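Local coordinates for DNA replication factor Cdt1 (Mus musculus, PDB 3A4C), which licenses DNA replication by helping load the MCM complex onto origins with CDC6 and ORC, represented here by its C-terminal winged-helix domain, at residues A[5-16]-A[97-106]; A[26-36]-A[79-87]. One frame throughout, in Å; residues are numbered along the deposited sequence.

Contact 1 (A[5-16]-A[97-106])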
# COMPACT_ATOMS: atom_id res chain seq x y z
N GLN A 5 11.46 10.40 11.28
CA GLN A 5 12.20 9.54 10.38
C GLN A 5 12.18 8.10 10.88
O GLN A 5 12.14 7.16 10.09
CB GLN A 5 13.63 10.04 10.24
CG GLN A 5 14.41 9.35 9.14
CD GLN A 5 15.74 10.02 8.89
OE1 GLN A 5 16.68 9.82 9.65
NE2 GLN A 5 15.82 10.80 7.82
N GLU A 6 12.23 7.92 12.19
CA GLU A 6 12.14 6.57 12.72
C GLU A 6 10.77 5.99 12.38
O GLU A 6 10.64 4.82 12.05
CB GLU A 6 12.38 6.55 14.23
CG GLU A 6 12.34 5.14 14.83
CD GLU A 6 13.34 4.19 14.18
OE1 GLU A 6 14.55 4.51 14.15
OE2 GLU A 6 12.92 3.10 13.71
N LEU A 7 9.74 6.84 12.44
CA LEU A 7 8.40 6.41 12.08
C LEU A 7 8.33 6.01 10.62
O LEU A 7 7.78 4.96 10.28
CB LEU A 7 7.39 7.51 12.37
CG LEU A 7 5.94 7.14 12.08
CD1 LEU A 7 5.57 5.84 12.77
CD2 LEU A 7 5.02 8.28 12.50
N ARG A 8 8.88 6.83 9.74
CA ARG A 8 8.90 6.49 8.32
C ARG A 8 9.59 5.14 8.08
O ARG A 8 9.10 4.31 7.32
CB ARG A 8 9.58 7.57 7.47
CG ARG A 8 9.47 7.25 5.97
CD ARG A 8 10.06 8.34 5.09
NE ARG A 8 10.05 7.98 3.67
CZ ARG A 8 8.97 8.01 2.90
NH1 ARG A 8 7.79 8.36 3.41
NH2 ARG A 8 9.06 7.69 1.62
N LEU A 9 10.74 4.94 8.71
CA LEU A 9 11.46 3.68 8.54
C LEU A 9 10.59 2.51 9.02
O LEU A 9 10.58 1.45 8.40
CB LEU A 9 12.79 3.72 9.29
CG LEU A 9 13.76 2.60 8.94
CD1 LEU A 9 14.13 2.65 7.47
CD2 LEU A 9 15.01 2.69 9.81
N GLN A 10 9.88 2.70 10.13
CA GLN A 10 8.93 1.70 10.62
C GLN A 10 7.89 1.34 9.56
O GLN A 10 7.61 0.17 9.31
CB GLN A 10 8.21 2.20 11.88
CG GLN A 10 9.08 2.19 13.14
CD GLN A 10 8.36 2.70 14.37
OE1 GLN A 10 7.15 2.95 14.35
NE2 GLN A 10 9.10 2.87 15.46
N ARG A 11 7.32 2.37 8.94
CA ARG A 11 6.28 2.17 7.93
C ARG A 11 6.85 1.51 6.69
O ARG A 11 6.25 0.58 6.15
CB ARG A 11 5.66 3.52 7.56
CG ARG A 11 4.85 4.13 8.70
CD ARG A 11 4.38 5.53 8.37
NE ARG A 11 3.36 6.00 9.32
CZ ARG A 11 3.16 7.28 9.63
NH1 ARG A 11 3.92 8.23 9.09
NH2 ARG A 11 2.21 7.61 10.50
N LEU A 12 8.01 1.98 6.25
CA LEU A 12 8.63 1.44 5.03
C LEU A 12 8.95 -0.04 5.18
O LEU A 12 8.90 -0.81 4.21
CB LEU A 12 9.89 2.23 4.68
CG LEU A 12 9.69 3.68 4.21
CD1 LEU A 12 11.04 4.33 3.90
CD2 LEU A 12 8.79 3.73 3.00
N GLU A 13 9.29 -0.45 6.39
CA GLU A 13 9.61 -1.85 6.63
C GLU A 13 8.40 -2.76 6.48
O GLU A 13 8.54 -3.95 6.18
CB GLU A 13 10.29 -2.02 7.99
CG GLU A 13 11.77 -1.62 7.94
CD GLU A 13 12.42 -1.52 9.31
OE1 GLU A 13 11.69 -1.57 10.33
OE2 GLU A 13 13.66 -1.40 9.37
N ARG A 14 7.20 -2.21 6.64
CA ARG A 14 5.98 -3.00 6.51
C ARG A 14 5.52 -3.16 5.07
O ARG A 14 4.69 -4.02 4.78
CB ARG A 14 4.84 -2.37 7.31
CG ARG A 14 5.12 -2.20 8.79
CD ARG A 14 3.86 -1.77 9.53
NE ARG A 14 4.14 -1.58 10.96
CZ ARG A 14 4.40 -0.40 11.52
NH1 ARG A 14 4.64 -0.33 12.82
NH2 ARG A 14 4.40 0.70 10.78
N LEU A 15 6.01 -2.31 4.18
CA LEU A 15 5.40 -2.18 2.86
C LEU A 15 5.48 -3.42 1.95
O LEU A 15 4.53 -3.73 1.24
CB LEU A 15 5.93 -0.94 2.13
CG LEU A 15 5.50 0.37 2.81
CD1 LEU A 15 5.82 1.55 1.92
CD2 LEU A 15 4.01 0.32 3.15
N PRO A 16 6.63 -4.12 1.96
CA PRO A 16 6.66 -5.28 1.07
C PRO A 16 5.56 -6.28 1.42
O PRO A 16 4.87 -6.77 0.52
CB PRO A 16 8.05 -5.87 1.33
CG PRO A 16 8.89 -4.67 1.73
CD PRO A 16 7.94 -3.83 2.56
N LEU A 97 10.22 -1.51 -5.23
CA LEU A 97 9.98 -1.02 -3.88
C LEU A 97 11.25 -1.08 -3.02
O LEU A 97 11.62 -0.10 -2.36
CB LEU A 97 8.85 -1.83 -3.22
CG LEU A 97 8.47 -1.52 -1.77
CD1 LEU A 97 8.00 -0.08 -1.64
CD2 LEU A 97 7.37 -2.47 -1.35
N ALA A 98 11.91 -2.23 -3.03
CA ALA A 98 13.15 -2.40 -2.28
C ALA A 98 14.21 -1.39 -2.70
O ALA A 98 14.91 -0.83 -1.85
CB ALA A 98 13.69 -3.82 -2.47
N HIS A 99 14.33 -1.16 -4.00
CA HIS A 99 15.30 -0.20 -4.51
C HIS A 99 15.00 1.22 -4.04
O HIS A 99 15.89 1.94 -3.59
CB HIS A 99 15.32 -0.22 -6.04
CG HIS A 99 15.99 0.97 -6.65
ND1 HIS A 99 17.35 1.05 -6.84
CD2 HIS A 99 15.48 2.15 -7.08
CE1 HIS A 99 17.65 2.22 -7.38
NE2 HIS A 99 16.53 2.91 -7.54
N HIS A 100 13.74 1.63 -4.16
CA HIS A 100 13.31 2.94 -3.68
C HIS A 100 13.63 3.13 -2.21
O HIS A 100 14.18 4.16 -1.82
CB HIS A 100 11.81 3.12 -3.88
CG HIS A 100 11.39 3.11 -5.32
ND1 HIS A 100 12.29 3.28 -6.35
CD2 HIS A 100 10.18 2.96 -5.90
CE1 HIS A 100 11.64 3.23 -7.50
NE2 HIS A 100 10.36 3.04 -7.25
N VAL A 101 13.24 2.16 -1.40
CA VAL A 101 13.43 2.24 0.04
C VAL A 101 14.92 2.35 0.37
O VAL A 101 15.33 3.22 1.14
CB VAL A 101 12.79 1.06 0.77
CG1 VAL A 101 13.23 1.03 2.23
CG2 VAL A 101 11.25 1.14 0.66
N HIS A 102 15.72 1.48 -0.24
CA HIS A 102 17.16 1.52 -0.06
C HIS A 102 17.76 2.87 -0.47
O HIS A 102 18.62 3.42 0.22
CB HIS A 102 17.84 0.39 -0.84
CG HIS A 102 19.33 0.40 -0.72
ND1 HIS A 102 19.99 -0.04 0.40
CD2 HIS A 102 20.29 0.82 -1.58
CE1 HIS A 102 21.29 0.09 0.23
NE2 HIS A 102 21.50 0.62 -0.97
N ALA A 103 17.31 3.40 -1.60
CA ALA A 103 17.85 4.65 -2.12
C ALA A 103 17.62 5.84 -1.20
O ALA A 103 18.37 6.81 -1.26
CB ALA A 103 17.31 4.94 -3.52
N GLU A 104 16.60 5.78 -0.34
CA GLU A 104 16.37 6.88 0.61
C GLU A 104 17.50 6.98 1.63
O GLU A 104 17.72 8.05 2.20
CB GLU A 104 15.02 6.74 1.32
CG GLU A 104 13.82 6.82 0.37
CD GLU A 104 12.50 7.07 1.08
OE1 GLU A 104 12.53 7.50 2.26
OE2 GLU A 104 11.43 6.86 0.47
N GLY A 105 18.18 5.87 1.88
CA GLY A 105 19.31 5.85 2.80
C GLY A 105 18.85 6.24 4.18
O GLY A 105 19.48 7.06 4.84
N LEU A 106 17.72 5.64 4.59
CA LEU A 106 17.02 5.92 5.84
C LEU A 106 15.64 6.58 5.62
O LEU A 106 15.50 7.75 5.23
CB LEU A 106 17.89 6.75 6.79
CG LEU A 106 17.93 6.26 8.24
CD1 LEU A 106 18.95 7.05 9.04
CD2 LEU A 106 16.54 6.39 8.84
OXT LEU A 106 14.60 5.95 5.82
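Leu12 faces Val101 at the middle of this helix pair, with Leu12 CD2 4.3 Å from Val101 CG2. The two helices run antiparallel, at 163° between their directions. Their axes come no closer than 10.5 Å, and side chains from both helices make the contact. Where helix 3-27 kinks at Pro16, Leu97 supplies one methyl: its CD2 lies 4.1 Å from both Leu15 CB and Pro16 CG. Leu97 CG stands anti to the backbone N (chi1 177°), which carries this branch out to the Leu15-Pro16 backbone. Leu97 also touches Leu66 of helix 53-66. Toward the other end, Leu9 CD2 meets Leu106 CD2 at 4.1 Å, and the two side chains cross at about a right angle.

The contact packs the C-terminal helix 90-104 along the first half of the long helix 3-27 of the winged-helix domain. Helix 90-104 follows the last sheet strand, so the pair brings the two ends of the chain together. Gly105, with positive phi, ends the helical path, and Leu106 turns back over helix 3-27.

Gln5 lies across Leu106, with its amide OE1 3.5 Å from Leu106 CD2. Leu12 CD1 also reaches the carboxylate of Glu104, at 3.9 Å from OE1. Arg8 holds that carboxylate side-on in a salt bridge. Its NE bonds Glu104 OE1 at 2.9 Å, and its NH2 bonds Glu104 OE2 at 2.8 Å. Each oxygen uses its syn lone pair. The guanidinium and carboxylate planes are only 12° apart, and Leu12 CD2 lies above one guanidinium face, offset toward its rim.

Contact 2 (A[26-36]-A[79-87])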
# COMPACT_ATOMS: atom_id res chain seq x y z
N PHE A 26 -7.09 -7.63 -3.93
CA PHE A 26 -7.57 -7.36 -5.27
C PHE A 26 -7.71 -8.62 -6.12
O PHE A 26 -8.58 -8.68 -6.98
CB PHE A 26 -6.71 -6.30 -5.97
CG PHE A 26 -7.16 -4.90 -5.67
CD1 PHE A 26 -6.77 -4.28 -4.51
CD2 PHE A 26 -8.02 -4.24 -6.54
CE1 PHE A 26 -7.20 -2.99 -4.22
CE2 PHE A 26 -8.45 -2.95 -6.26
CZ PHE A 26 -8.04 -2.33 -5.10
N VAL A 27 -6.87 -9.62 -5.88
CA VAL A 27 -7.01 -10.89 -6.59
C VAL A 27 -8.36 -11.55 -6.28
O VAL A 27 -8.97 -12.17 -7.14
CB VAL A 27 -5.86 -11.85 -6.27
CG1 VAL A 27 -6.24 -13.29 -6.61
CG2 VAL A 27 -4.62 -11.43 -7.03
N SER A 28 -8.82 -11.36 -5.05
CA SER A 28 -10.07 -11.95 -4.61
C SER A 28 -11.27 -11.09 -4.97
O SER A 28 -12.42 -11.49 -4.75
CB SER A 28 -10.04 -12.17 -3.10
OG SER A 28 -11.28 -12.66 -2.63
N GLU A 29 -11.02 -9.90 -5.51
CA GLU A 29 -12.11 -8.99 -5.85
C GLU A 29 -12.32 -8.95 -7.36
O GLU A 29 -11.38 -8.74 -8.12
CB GLU A 29 -11.80 -7.58 -5.32
CG GLU A 29 -12.80 -6.52 -5.75
CD GLU A 29 -14.22 -6.89 -5.37
OE1 GLU A 29 -15.03 -7.13 -6.29
OE2 GLU A 29 -14.51 -6.96 -4.16
N ARG A 30 -13.55 -9.15 -7.80
CA ARG A 30 -13.83 -9.09 -9.24
C ARG A 30 -13.79 -7.66 -9.79
O ARG A 30 -13.45 -7.45 -10.96
CB ARG A 30 -15.18 -9.74 -9.56
CG ARG A 30 -16.35 -8.78 -9.59
CD ARG A 30 -17.63 -9.51 -9.96
NE ARG A 30 -17.38 -10.55 -10.95
CZ ARG A 30 -17.38 -10.34 -12.27
NH1 ARG A 30 -17.61 -9.13 -12.75
NH2 ARG A 30 -17.15 -11.35 -13.10
N LYS A 31 -14.12 -6.67 -8.97
CA LYS A 31 -14.10 -5.28 -9.40
C LYS A 31 -12.68 -4.72 -9.49
O LYS A 31 -11.82 -5.07 -8.68
CB LYS A 31 -14.96 -4.43 -8.47
CG LYS A 31 -16.39 -4.91 -8.39
CD LYS A 31 -17.27 -3.91 -7.67
CE LYS A 31 -16.76 -3.65 -6.27
NZ LYS A 31 -17.79 -2.95 -5.45
N PRO A 32 -12.45 -3.82 -10.46
CA PRO A 32 -11.13 -3.25 -10.75
C PRO A 32 -10.70 -2.17 -9.75
O PRO A 32 -9.52 -1.83 -9.70
CB PRO A 32 -11.32 -2.60 -12.13
CG PRO A 32 -12.76 -2.81 -12.51
CD PRO A 32 -13.50 -3.21 -11.28
N ALA A 33 -11.64 -1.64 -8.98
CA ALA A 33 -11.32 -0.62 -7.98
C ALA A 33 -12.12 -0.85 -6.72
O ALA A 33 -13.20 -1.43 -6.77
CB ALA A 33 -11.59 0.79 -8.52
N LEU A 34 -11.58 -0.41 -5.59
CA LEU A 34 -12.28 -0.45 -4.31
C LEU A 34 -12.03 0.86 -3.60
O LEU A 34 -10.99 1.47 -3.79
CB LEU A 34 -11.74 -1.60 -3.45
CG LEU A 34 -11.98 -3.03 -3.91
CD1 LEU A 34 -11.13 -3.97 -3.05
CD2 LEU A 34 -13.46 -3.37 -3.83
N THR A 35 -12.98 1.30 -2.77
CA THR A 35 -12.75 2.51 -1.98
C THR A 35 -11.65 2.25 -0.96
O THR A 35 -11.48 1.11 -0.51
CB THR A 35 -14.01 2.98 -1.25
OG1 THR A 35 -14.37 2.02 -0.25
CG2 THR A 35 -15.17 3.14 -2.25
N MET A 36 -10.91 3.30 -0.61
CA MET A 36 -9.87 3.24 0.41
C MET A 36 -10.38 2.67 1.72
O MET A 36 -9.71 1.87 2.35
CB MET A 36 -9.32 4.63 0.69
CG MET A 36 -7.93 4.86 0.21
SD MET A 36 -6.79 3.86 1.18
CE MET A 36 -5.26 4.62 0.64
N ASP A 79 -15.51 9.64 -1.73
CA ASP A 79 -14.80 8.37 -1.73
C ASP A 79 -13.45 8.55 -2.41
O ASP A 79 -13.31 9.40 -3.27
CB ASP A 79 -15.58 7.30 -2.48
CG ASP A 79 -16.92 7.00 -1.85
OD1 ASP A 79 -16.98 6.91 -0.60
OD2 ASP A 79 -17.91 6.85 -2.60
N THR A 80 -12.47 7.75 -2.03
CA THR A 80 -11.23 7.67 -2.77
C THR A 80 -11.06 6.25 -3.27
O THR A 80 -11.04 5.30 -2.49
CB THR A 80 -10.03 8.08 -1.90
OG1 THR A 80 -10.19 9.45 -1.52
CG2 THR A 80 -8.72 7.90 -2.68
N TYR A 81 -10.98 6.09 -4.58
CA TYR A 81 -10.89 4.76 -5.15
C TYR A 81 -9.45 4.33 -5.34
O TYR A 81 -8.63 5.10 -5.82
CB TYR A 81 -11.66 4.68 -6.47
CG TYR A 81 -13.14 4.53 -6.24
CD1 TYR A 81 -13.71 3.28 -6.07
CD2 TYR A 81 -13.96 5.65 -6.16
CE1 TYR A 81 -15.07 3.13 -5.83
CE2 TYR A 81 -15.33 5.51 -5.92
CZ TYR A 81 -15.87 4.25 -5.76
OH TYR A 81 -17.22 4.11 -5.53
N VAL A 82 -9.17 3.10 -4.92
CA VAL A 82 -7.88 2.45 -5.11
C VAL A 82 -7.93 1.49 -6.30
O VAL A 82 -8.79 0.62 -6.37
CB VAL A 82 -7.47 1.66 -3.86
CG1 VAL A 82 -6.18 0.90 -4.13
CG2 VAL A 82 -7.32 2.59 -2.67
N LYS A 83 -6.99 1.66 -7.22
CA LYS A 83 -6.95 0.85 -8.42
C LYS A 83 -5.53 0.35 -8.61
O LYS A 83 -4.57 1.10 -8.45
CB LYS A 83 -7.40 1.69 -9.62
CG LYS A 83 -7.56 0.91 -10.91
CD LYS A 83 -8.66 1.51 -11.80
CE LYS A 83 -8.34 2.93 -12.26
NZ LYS A 83 -9.37 3.47 -13.22
N LEU A 84 -5.40 -0.93 -8.95
CA LEU A 84 -4.09 -1.50 -9.24
C LEU A 84 -3.93 -1.69 -10.74
O LEU A 84 -4.87 -2.09 -11.43
CB LEU A 84 -3.92 -2.85 -8.55
CG LEU A 84 -3.82 -2.85 -7.02
CD1 LEU A 84 -3.56 -4.27 -6.51
CD2 LEU A 84 -2.72 -1.93 -6.58
N ASP A 85 -2.75 -1.38 -11.25
CA ASP A 85 -2.42 -1.73 -12.62
C ASP A 85 -2.00 -3.19 -12.63
O ASP A 85 -0.87 -3.52 -12.26
CB ASP A 85 -1.31 -0.84 -13.16
CG ASP A 85 -1.06 -1.06 -14.64
OD1 ASP A 85 -1.13 -2.22 -15.09
OD2 ASP A 85 -0.78 -0.07 -15.36
N LYS A 86 -2.90 -4.08 -13.04
CA LYS A 86 -2.60 -5.51 -12.98
C LYS A 86 -1.64 -5.97 -14.07
O LYS A 86 -1.29 -7.15 -14.14
CB LYS A 86 -3.89 -6.35 -12.98
CG LYS A 86 -4.49 -6.55 -11.59
CD LYS A 86 -5.54 -7.67 -11.59
CE LYS A 86 -6.06 -7.96 -10.18
NZ LYS A 86 -7.05 -9.09 -10.18
N ALA A 87 -1.20 -5.04 -14.91
CA ALA A 87 -0.21 -5.34 -15.95
C ALA A 87 1.22 -5.33 -15.41
O ALA A 87 2.18 -5.39 -16.17
CB ALA A 87 -0.35 -4.37 -17.11
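Leu34 and Val82 form an antiparallel hydrogen-bonded pair, with Val82 N to Leu34 O at 2.7 Å and Leu34 N to Val82 O at 3.1 Å, and Met36 N extends the ladder to Thr80 O at 2.7 Å. This puts strand 33-35 at the edge of the three-stranded sheet, as in a winged helix.

Phe26, near the end of helix 3-27, packs its ring between Leu34 and Leu84. Leu84 CG lies over one face of the ring, 4.2 Å from the centroid, a CH-pi contact. Leu34 CD1 lies above the opposite face, toward its rim. The ring edge points at the strand: Phe26 CZ is 3.3 Å from Val82 O and near Val82 CG1. The other branch of Val82 packs against Met36, CG2 to Met36 CG at 3.7 Å. Val39 of helix 36-45 touches Phe26, Leu34 and Val82.

Further along, Thr35 CG2 sits over a face of the Tyr81 ring, 4.0 Å from its centroid. Thr35 chi1 of 67° places OG1 between the backbone N and the carbonyl carbon and turns CG2 to the ring. OG1 caps the following helix by accepting from Val38 N.

Thr35 thus splits its chemistry, with a methyl for the sheet and a hydroxyl for the helix. The backbone bonds set the register of the strands, and the apolar groups around Phe26 tie helix 3-27 to the sheet.

Contacts 1 and 2 lie on opposite sides of the chain's centre, with their own centres 24 Å apart and nearest atoms about 11 Å apart. They do not touch. Helix 3-27 serves both: residues 5-16 in contact 1 and Phe26 and Val27, near its end, in contact 2. Along the chain the order is 5-16, 26-36, 79-87, 97-106, so contact 2 falls wholly between the two segments of contact 1. Strand 79-84 leads on to helix 90-104. One long helix thus meets the sheet of the winged-helix domain near its end and the C-terminal helix along its first half.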